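Local coordinates for ER-derived vesicles protein ERV41 (Saccharomyces cerevisiae, PDB 3ZLC) that takes part in COPII vesicle transport between the endoplasmic reticulum and the Golgi, here represented by its lumenal domain, at residues Q182-T187 with R218-D223; F154-N159 with T177-Q182; Y167-N172 with K201-E206. All coordinates share one frame; numbering follows the deposited sequence.

In the fold
From the N terminus, F154-N159 opens interaction 2, which closes at T177-Q182 and pairs strands 156-163 and 177-179. Between these segments Y167-N172 opens interaction 3. Interaction 1 begins at Q182, the residue where interaction 2 ends, so these two run in series. Interaction 3 closes at K201-E206, joining two surface loops, and interaction 1 at R218-D223, joining the loop before strand 188-200 to the end of strand 209-219 and helix 221-224. Interaction 3 crosses both of the others, and none nests inside another. Interactions 1 and 2 touch, with centres about 13 Å apart and a probable hydrogen bond from F154 N to P185 O. Interaction 3 lies opposite, about 38 Å from interaction 1 between centres.

Interaction 1 (Q182-T187 with R218-D223)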
# COMPACT_ATOMS: atom_id res chain seq x y z
N GLN A 182 7.83 -8.10 -15.41
CA GLN A 182 7.06 -9.00 -16.26
C GLN A 182 7.62 -10.42 -16.21
O GLN A 182 6.93 -11.38 -16.53
CB GLN A 182 7.00 -8.46 -17.69
CG GLN A 182 6.50 -7.01 -17.78
CD GLN A 182 6.22 -6.55 -19.21
OE1 GLN A 182 6.93 -5.70 -19.76
NE2 GLN A 182 5.16 -7.10 -19.80
N ASP A 183 8.88 -10.54 -15.78
CA ASP A 183 9.53 -11.84 -15.65
C ASP A 183 9.35 -12.47 -14.26
O ASP A 183 9.55 -13.67 -14.09
CB ASP A 183 11.02 -11.71 -16.00
CG ASP A 183 11.25 -11.33 -17.45
OD1 ASP A 183 10.39 -11.65 -18.30
OD2 ASP A 183 12.29 -10.69 -17.74
N GLU A 184 8.98 -11.67 -13.27
CA GLU A 184 8.75 -12.21 -11.93
C GLU A 184 7.39 -11.79 -11.38
O GLU A 184 7.32 -10.98 -10.45
CB GLU A 184 9.87 -11.76 -10.97
CG GLU A 184 11.30 -12.15 -11.39
CD GLU A 184 11.53 -13.66 -11.40
OE1 GLU A 184 10.80 -14.38 -10.70
OE2 GLU A 184 12.45 -14.11 -12.12
N PRO A 185 6.29 -12.36 -11.93
CA PRO A 185 4.94 -12.02 -11.47
C PRO A 185 4.67 -12.39 -10.01
O PRO A 185 3.87 -11.71 -9.36
CB PRO A 185 4.02 -12.86 -12.38
CG PRO A 185 4.90 -13.97 -12.93
CD PRO A 185 6.27 -13.33 -13.05
N LEU A 186 5.30 -13.46 -9.51
CA LEU A 186 5.01 -13.94 -8.16
C LEU A 186 5.98 -13.40 -7.11
O LEU A 186 6.17 -13.99 -6.04
CB LEU A 186 5.02 -15.46 -8.14
CG LEU A 186 3.90 -16.04 -9.01
CD1 LEU A 186 4.04 -17.55 -9.18
CD2 LEU A 186 2.59 -15.69 -8.36
N THR A 187 6.59 -12.26 -7.43
CA THR A 187 7.46 -11.58 -6.48
C THR A 187 6.66 -11.12 -5.26
O THR A 187 5.52 -10.65 -5.39
CB THR A 187 8.17 -10.41 -7.16
OG1 THR A 187 9.07 -10.95 -8.13
CG2 THR A 187 8.95 -9.56 -6.15
N ARG A 218 12.20 -7.27 -1.31
CA ARG A 218 11.56 -8.06 -2.36
C ARG A 218 12.05 -9.48 -2.24
O ARG A 218 13.22 -9.70 -1.91
CB ARG A 218 11.93 -7.53 -3.75
CG ARG A 218 11.08 -6.39 -4.23
CD ARG A 218 11.47 -5.98 -5.63
NE ARG A 218 12.86 -5.54 -5.69
CZ ARG A 218 13.29 -4.36 -5.23
NH1 ARG A 218 12.43 -3.51 -4.67
NH2 ARG A 218 14.57 -4.04 -5.33
N TYR A 219 11.17 -10.45 -2.48
CA TYR A 219 11.56 -11.86 -2.44
C TYR A 219 11.04 -12.58 -3.67
O TYR A 219 9.86 -12.46 -4.00
CB TYR A 219 10.99 -12.55 -1.18
CG TYR A 219 11.48 -11.95 0.12
CD1 TYR A 219 12.71 -12.31 0.65
CD2 TYR A 219 10.71 -11.02 0.80
CE1 TYR A 219 13.17 -11.75 1.84
CE2 TYR A 219 11.15 -10.45 2.00
CZ TYR A 219 12.38 -10.82 2.51
OH TYR A 219 12.83 -10.27 3.69
N LEU A 220 11.91 -13.32 -4.34
CA LEU A 220 11.50 -14.10 -5.51
C LEU A 220 10.62 -15.26 -5.05
O LEU A 220 10.80 -15.75 -3.93
CB LEU A 220 12.71 -14.65 -6.25
CG LEU A 220 13.78 -13.68 -6.77
CD1 LEU A 220 13.15 -12.46 -7.42
CD2 LEU A 220 14.76 -13.26 -5.66
N TYR A 221 9.70 -15.71 -5.90
CA TYR A 221 8.78 -16.78 -5.50
C TYR A 221 9.49 -18.06 -5.04
O TYR A 221 9.04 -18.71 -4.09
CB TYR A 221 7.80 -17.11 -6.64
CG TYR A 221 6.85 -18.24 -6.28
CD1 TYR A 221 5.88 -18.07 -5.30
CD2 TYR A 221 6.91 -19.48 -6.93
CE1 TYR A 221 5.01 -19.08 -4.96
CE2 TYR A 221 6.04 -20.50 -6.60
CZ TYR A 221 5.09 -20.29 -5.61
OH TYR A 221 4.21 -21.29 -5.25
N LYS A 222 10.59 -18.40 -5.72
CA LYS A 222 11.32 -19.63 -5.41
C LYS A 222 11.82 -19.67 -3.95
O LYS A 222 11.91 -20.74 -3.34
CB LYS A 222 12.49 -19.84 -6.40
CG LYS A 222 13.51 -18.70 -6.43
CD LYS A 222 14.69 -19.04 -7.33
CE LYS A 222 15.77 -17.97 -7.25
NZ LYS A 222 16.22 -17.72 -5.85
N ASP A 223 12.13 -18.50 -3.40
CA ASP A 223 12.62 -18.40 -2.04
C ASP A 223 11.47 -18.48 -1.03
O ASP A 223 11.55 -19.18 -0.02
CB ASP A 223 13.43 -17.11 -1.86
CG ASP A 223 14.69 -17.10 -2.70
OD1 ASP A 223 15.37 -18.14 -2.75
OD2 ASP A 223 15.00 -16.05 -3.31
O HOH W 1 9.39 -14.08 -8.25
O HOH W 2 7.20 -14.49 -3.61
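L186 and Y221 supply the main apolar part of this contact. Their side chains lie side by side and point the same way, with L186 CB 3.6 Å from Y221 CB. The L186 CD1 methyl then sits over one face of the Y221 ring, 4.1 Å from its centre and 13° off the normal, in a CH-pi contact shifted toward the rim. Y221 CG is anti to its backbone N (chi1 179°), which turns the base of the ring alongside L186. E184 CG and L220 CD1 make a looser contact at 4.4 Å.

The direct backbone contact is a CA-H...O approach, from T187 CA to Y219 O at 3.6 Å. T187 CG2 also rests near this carbonyl oxygen.

Water carries the polar part. Water 1 accepts from Y221 N at 2.9 Å and donates to both E184 OE1 and T187 OG1. The three bonds link the turn to the first residue of the short helix 221-224, just after L220 at its N-cap position. T187 OG1 is gripped twice, because it also donates to E184 O at 2.9 Å. That bond closes across the type I beta turn E184-T187. Water 2 donates to L186 O at 2.7 Å and more weakly to Y219 O.

In the fold, Y219 pairs with T188 through the backbone, where strand 209-219 runs antiparallel to strand 188-200. T187 and L220 are nearest neighbours in the backbone register one step further on, just past the end of this strand pair. There the direct backbone bonds give way to water bridges. Apolar packing, mainly L186 on Y221, is thus joined by polar links that run through water. Y221 N, at the start of the helix, therefore reaches the carboxylate oxygen E184 OE1 through water 1 and not directly.

Interaction 2 (F154-N159 with T177-Q182); sequences FNHVIN and TAQFNQ
The H156 ring meets Q179 CB obliquely, with H156 CE1 3.7 Å from Q179 CB. F154 O and I158 CG1 lie at the edge of the ring, in its plane. H156 ND1 donates to F154 O at 2.9 Å, which fixes the turn of the ring, and H156 NE2 bonds Y191 OH. Y189 meets the ring edge-to-face. The N155 amide and F180 ring planes are 75° apart, but N155 OD1 touches F180 at CA and CB, not at the ring.

N155 OD1 accepts from N181 N at 2.8 Å, from a donor 39° above the carbonyl plane. N155 ND2 donates to water 3, which donates on to N181 O, and also bonds N29 OD1. An alanine here removes both amide atoms, and N181 N, left without OD1, and the loop after strand 177-179 would probably be held less firmly.

The strands are antiparallel, 164° between their directions. H156 pairs with Q179 and I158 with T177 as hydrogen-bonded pairs. V157 and A178 form the non-hydrogen-bonded pair between them, with V157 CG2 3.9 Å from A178 CB on the other face. I158 CB lies 3.8 Å from T177 OG1, a hydroxyl bonded to L174 O.

Strand 156-163 is flanked by strand 19-28, and strand 177-179 by strand 67-68. On the face bearing H156, I158, T177 and Q179, the side chains of H156, I158 and Q179 pack on strands 188-200 and 233-240 of the other sheet, joining the two sheets face to face.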
# COMPACT_ATOMS: atom_id res chain seq x y z
N PHE A 154 1.79 -9.85 -8.92
CA PHE A 154 1.79 -8.83 -7.87
C PHE A 154 2.48 -7.52 -8.24
O PHE A 154 2.82 -6.72 -7.37
CB PHE A 154 2.30 -9.42 -6.55
CG PHE A 154 1.36 -10.44 -5.95
CD1 PHE A 154 0.15 -10.04 -5.40
CD2 PHE A 154 1.66 -11.80 -5.97
CE1 PHE A 154 -0.75 -10.98 -4.86
CE2 PHE A 154 0.78 -12.74 -5.43
CZ PHE A 154 -0.42 -12.33 -4.88
N ASN A 155 2.66 -7.29 -9.54
CA ASN A 155 2.94 -5.94 -10.02
C ASN A 155 1.88 -5.03 -9.42
O ASN A 155 0.72 -5.41 -9.29
CB ASN A 155 2.86 -5.88 -11.56
CG ASN A 155 3.76 -6.91 -12.22
OD1 ASN A 155 4.93 -7.03 -11.87
ND2 ASN A 155 3.21 -7.66 -13.16
N HIS A 156 2.26 -3.82 -9.02
CA HIS A 156 1.27 -2.98 -8.37
C HIS A 156 1.62 -1.51 -8.49
O HIS A 156 2.77 -1.15 -8.77
CB HIS A 156 1.12 -3.37 -6.89
CG HIS A 156 2.38 -3.22 -6.09
ND1 HIS A 156 3.37 -4.18 -6.09
CD2 HIS A 156 2.82 -2.23 -5.27
CE1 HIS A 156 4.36 -3.79 -5.31
NE2 HIS A 156 4.05 -2.61 -4.80
N VAL A 157 0.60 -0.67 -8.34
CA VAL A 157 0.77 0.77 -8.33
C VAL A 157 0.20 1.25 -7.02
O VAL A 157 -0.93 0.91 -6.69
CB VAL A 157 -0.05 1.44 -9.44
CG1 VAL A 157 -0.03 2.97 -9.26
CG2 VAL A 157 0.50 1.05 -10.81
N ILE A 158 0.97 2.02 -6.26
CA ILE A 158 0.42 2.58 -5.04
C ILE A 158 0.10 4.03 -5.32
O ILE A 158 1.02 4.85 -5.46
CB ILE A 158 1.45 2.49 -3.86
CG1 ILE A 158 1.74 1.01 -3.54
CG2 ILE A 158 0.89 3.19 -2.61
CD1 ILE A 158 3.03 0.79 -2.70
N ASN A 159 -1.18 4.37 -5.42
CA ASN A 159 -1.55 5.76 -5.64
C ASN A 159 -1.53 6.50 -4.31
O ASN A 159 -1.07 7.65 -4.24
CB ASN A 159 -2.93 5.88 -6.31
CG ASN A 159 -2.97 5.18 -7.63
OD1 ASN A 159 -2.16 5.48 -8.52
ND2 ASN A 159 -3.88 4.19 -7.77
N THR A 177 3.88 5.53 -6.60
CA THR A 177 5.01 4.67 -6.92
C THR A 177 4.45 3.38 -7.51
O THR A 177 3.27 3.09 -7.33
CB THR A 177 5.82 4.31 -5.68
OG1 THR A 177 5.00 3.58 -4.77
CG2 THR A 177 6.35 5.57 -4.98
N ALA A 178 5.29 2.62 -8.19
CA ALA A 178 4.86 1.35 -8.77
C ALA A 178 6.03 0.38 -8.78
O ALA A 178 7.19 0.79 -8.89
CB ALA A 178 4.32 1.57 -10.20
N GLN A 179 5.72 -0.91 -8.66
CA GLN A 179 6.70 -1.96 -8.88
C GLN A 179 6.12 -2.97 -9.86
O GLN A 179 4.96 -3.37 -9.75
CB GLN A 179 7.09 -2.63 -7.55
CG GLN A 179 7.92 -1.70 -6.65
CD GLN A 179 8.76 -2.44 -5.61
OE1 GLN A 179 9.74 -3.10 -5.95
NE2 GLN A 179 8.39 -2.29 -4.33
N PHE A 180 6.93 -3.36 -10.84
CA PHE A 180 6.52 -4.39 -11.77
C PHE A 180 7.72 -5.11 -12.34
O PHE A 180 8.81 -4.56 -12.45
CB PHE A 180 5.66 -3.82 -12.90
CG PHE A 180 6.45 -3.10 -13.93
CD1 PHE A 180 6.96 -3.77 -15.03
CD2 PHE A 180 6.68 -1.74 -13.81
CE1 PHE A 180 7.70 -3.11 -15.99
CE2 PHE A 180 7.41 -1.07 -14.78
CZ PHE A 180 7.93 -1.76 -15.86
N ASN A 181 7.50 -6.36 -12.72
CA ASN A 181 8.55 -7.18 -13.30
C ASN A 181 7.82 -8.24 -14.09
O ASN A 181 7.24 -9.16 -13.51
CB ASN A 181 9.41 -7.83 -12.19
CG ASN A 181 10.59 -8.64 -12.75
OD1 ASN A 181 10.54 -9.17 -13.86
ND2 ASN A 181 11.65 -8.74 -11.96
N GLN A 182 7.83 -8.10 -15.41
CA GLN A 182 7.06 -9.00 -16.26
C GLN A 182 7.62 -10.42 -16.21
O GLN A 182 6.93 -11.38 -16.53
CB GLN A 182 7.00 -8.46 -17.69
CG GLN A 182 6.50 -7.01 -17.78
CD GLN A 182 6.22 -6.55 -19.21
OE1 GLN A 182 6.93 -5.70 -19.76
NE2 GLN A 182 5.16 -7.10 -19.80
O HOH W 3 4.66 -9.95 -13.91

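Interaction 3 (Y167-N172 with K201-E206)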
# COMPACT_ATOMS: atom_id res chain seq x y z
N TYR A 167 -3.40 15.79 5.06
CA TYR A 167 -3.14 17.19 5.43
C TYR A 167 -2.34 17.83 4.30
O TYR A 167 -1.74 17.11 3.49
CB TYR A 167 -2.42 17.28 6.79
CG TYR A 167 -1.13 16.51 6.88
CD1 TYR A 167 -1.13 15.13 7.09
CD2 TYR A 167 0.09 17.16 6.76
CE1 TYR A 167 0.06 14.42 7.18
CE2 TYR A 167 1.29 16.45 6.84
CZ TYR A 167 1.26 15.08 7.06
OH TYR A 167 2.44 14.38 7.14
N PRO A 168 -2.34 19.17 4.22
CA PRO A 168 -1.81 19.83 3.01
C PRO A 168 -0.30 19.62 2.81
O PRO A 168 0.18 19.72 1.68
CB PRO A 168 -2.09 21.31 3.26
CG PRO A 168 -3.28 21.30 4.17
CD PRO A 168 -3.07 20.13 5.08
N TYR A 169 0.42 19.31 3.88
CA TYR A 169 1.88 19.20 3.82
C TYR A 169 2.34 17.77 3.59
O TYR A 169 3.55 17.51 3.54
CB TYR A 169 2.49 19.68 5.14
CG TYR A 169 1.78 20.86 5.76
CD1 TYR A 169 1.47 21.98 5.01
CD2 TYR A 169 1.40 20.84 7.10
CE1 TYR A 169 0.80 23.08 5.58
CE2 TYR A 169 0.73 21.93 7.68
CZ TYR A 169 0.44 23.04 6.91
OH TYR A 169 -0.19 24.12 7.49
N ILE A 170 1.39 16.86 3.47
CA ILE A 170 1.70 15.43 3.46
C ILE A 170 2.61 15.04 2.28
O ILE A 170 2.53 15.61 1.19
CB ILE A 170 0.41 14.56 3.50
CG1 ILE A 170 0.71 13.14 3.98
CG2 ILE A 170 -0.30 14.56 2.17
CD1 ILE A 170 -0.59 12.37 4.36
N ASP A 171 3.50 14.10 2.52
CA ASP A 171 4.39 13.63 1.47
C ASP A 171 4.73 12.21 1.86
O ASP A 171 5.66 11.99 2.64
CB ASP A 171 5.65 14.52 1.41
CG ASP A 171 6.52 14.20 0.19
OD1 ASP A 171 6.32 13.13 -0.41
OD2 ASP A 171 7.41 15.01 -0.17
N ASN A 172 3.94 11.25 1.39
CA ASN A 172 4.11 9.85 1.77
C ASN A 172 5.08 9.16 0.81
O ASN A 172 4.93 9.28 -0.41
CB ASN A 172 2.75 9.12 1.70
CG ASN A 172 1.72 9.74 2.62
OD1 ASN A 172 1.94 9.83 3.84
ND2 ASN A 172 0.60 10.21 2.05
N LYS A 201 0.92 23.07 14.57
CA LYS A 201 0.12 24.08 15.27
C LYS A 201 -0.75 24.90 14.32
O LYS A 201 -1.76 25.48 14.73
CB LYS A 201 1.02 24.98 16.13
CG LYS A 201 1.53 24.29 17.39
CD LYS A 201 2.47 25.19 18.18
CE LYS A 201 2.95 24.49 19.45
NZ LYS A 201 4.01 25.27 20.15
N LYS A 202 -0.37 24.95 13.04
CA LYS A 202 -1.17 25.62 12.02
C LYS A 202 -2.45 24.85 11.67
O LYS A 202 -3.35 25.39 11.03
CB LYS A 202 -0.34 25.85 10.75
CG LYS A 202 0.41 27.18 10.72
CD LYS A 202 1.04 27.40 9.35
CE LYS A 202 0.98 28.87 8.93
NZ LYS A 202 2.27 29.60 9.12
N LEU A 203 -2.52 23.59 12.09
CA LEU A 203 -3.65 22.72 11.76
C LEU A 203 -4.49 22.34 12.99
O LEU A 203 -5.70 22.11 12.89
CB LEU A 203 -3.14 21.45 11.07
CG LEU A 203 -2.48 21.66 9.71
CD1 LEU A 203 -2.10 20.32 9.08
CD2 LEU A 203 -3.38 22.45 8.77
N GLY A 204 -3.84 22.28 14.16
CA GLY A 204 -4.52 21.88 15.38
C GLY A 204 -4.13 20.47 15.82
O GLY A 204 -3.65 19.67 15.03
N ALA A 205 -4.37 20.17 17.10
CA ALA A 205 -4.02 18.86 17.65
C ALA A 205 -5.11 17.82 17.40
O ALA A 205 -4.87 16.62 17.53
CB ALA A 205 -3.73 18.98 19.15
N GLU A 206 -6.30 18.28 17.04
CA GLU A 206 -7.43 17.39 16.78
C GLU A 206 -7.28 16.60 15.49
O GLU A 206 -7.92 15.57 15.31
CB GLU A 206 -8.75 18.18 16.77
CG GLU A 206 -8.90 19.12 15.59
CD GLU A 206 -8.17 20.45 15.78
OE1 GLU A 206 -7.58 20.66 16.87
OE2 GLU A 206 -8.20 21.29 14.85
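L203 CD1 touches all three of Y167, P168 and Y169, and L203 CG and CD2 add contacts to Y169. The tight part is where this methyl meets the two tyrosines. The closest approach is to Y169, whose CE2 lies 3.5 Å from L203 CD1. The Y169 and L203 side chains slide past each other in opposite directions, and the methyl meets the ring obliquely. Y167 CB is 3.8 Å from L203 CD1 on the buried side. L203 CD1 is anti to CA (chi2 -176°), which sets it at the far end of an extended side chain.

The three partners are consecutive residues of the type I beta turn Y167-I170, closed by I170 N donating to Y167 O at 3.1 Å. Inside the turn I170 CB sits over the centre of the Y167 ring. That ring is held further by its OH, which bonds N210 O, and both Y167 and Y169 meet the ring of F200. The turn belongs to the loop between strands 156-163 and 177-179. L203 belongs to the loop that connects the antiparallel strands 188-200 and 209-219. The contact therefore lays the loop of one sheet against a hairpin loop of the other.

The outer side is looser by its exposure. P168 and L203 reach toward each other tip to tip, with P168 CD 4.1 Å from L203 CD1. Y169 and K202 cross at about a right angle, and Y169 OH rests 3.7 Å from K202 CB. L203 CD2 lies 3.8 Å from Y169 OH. Beyond its CD atom the K202 chain bends and leads away from the turn. P168, Y169 and K202 are all exposed in the isolated chain, and each touches a neighbouring molecule in the crystal.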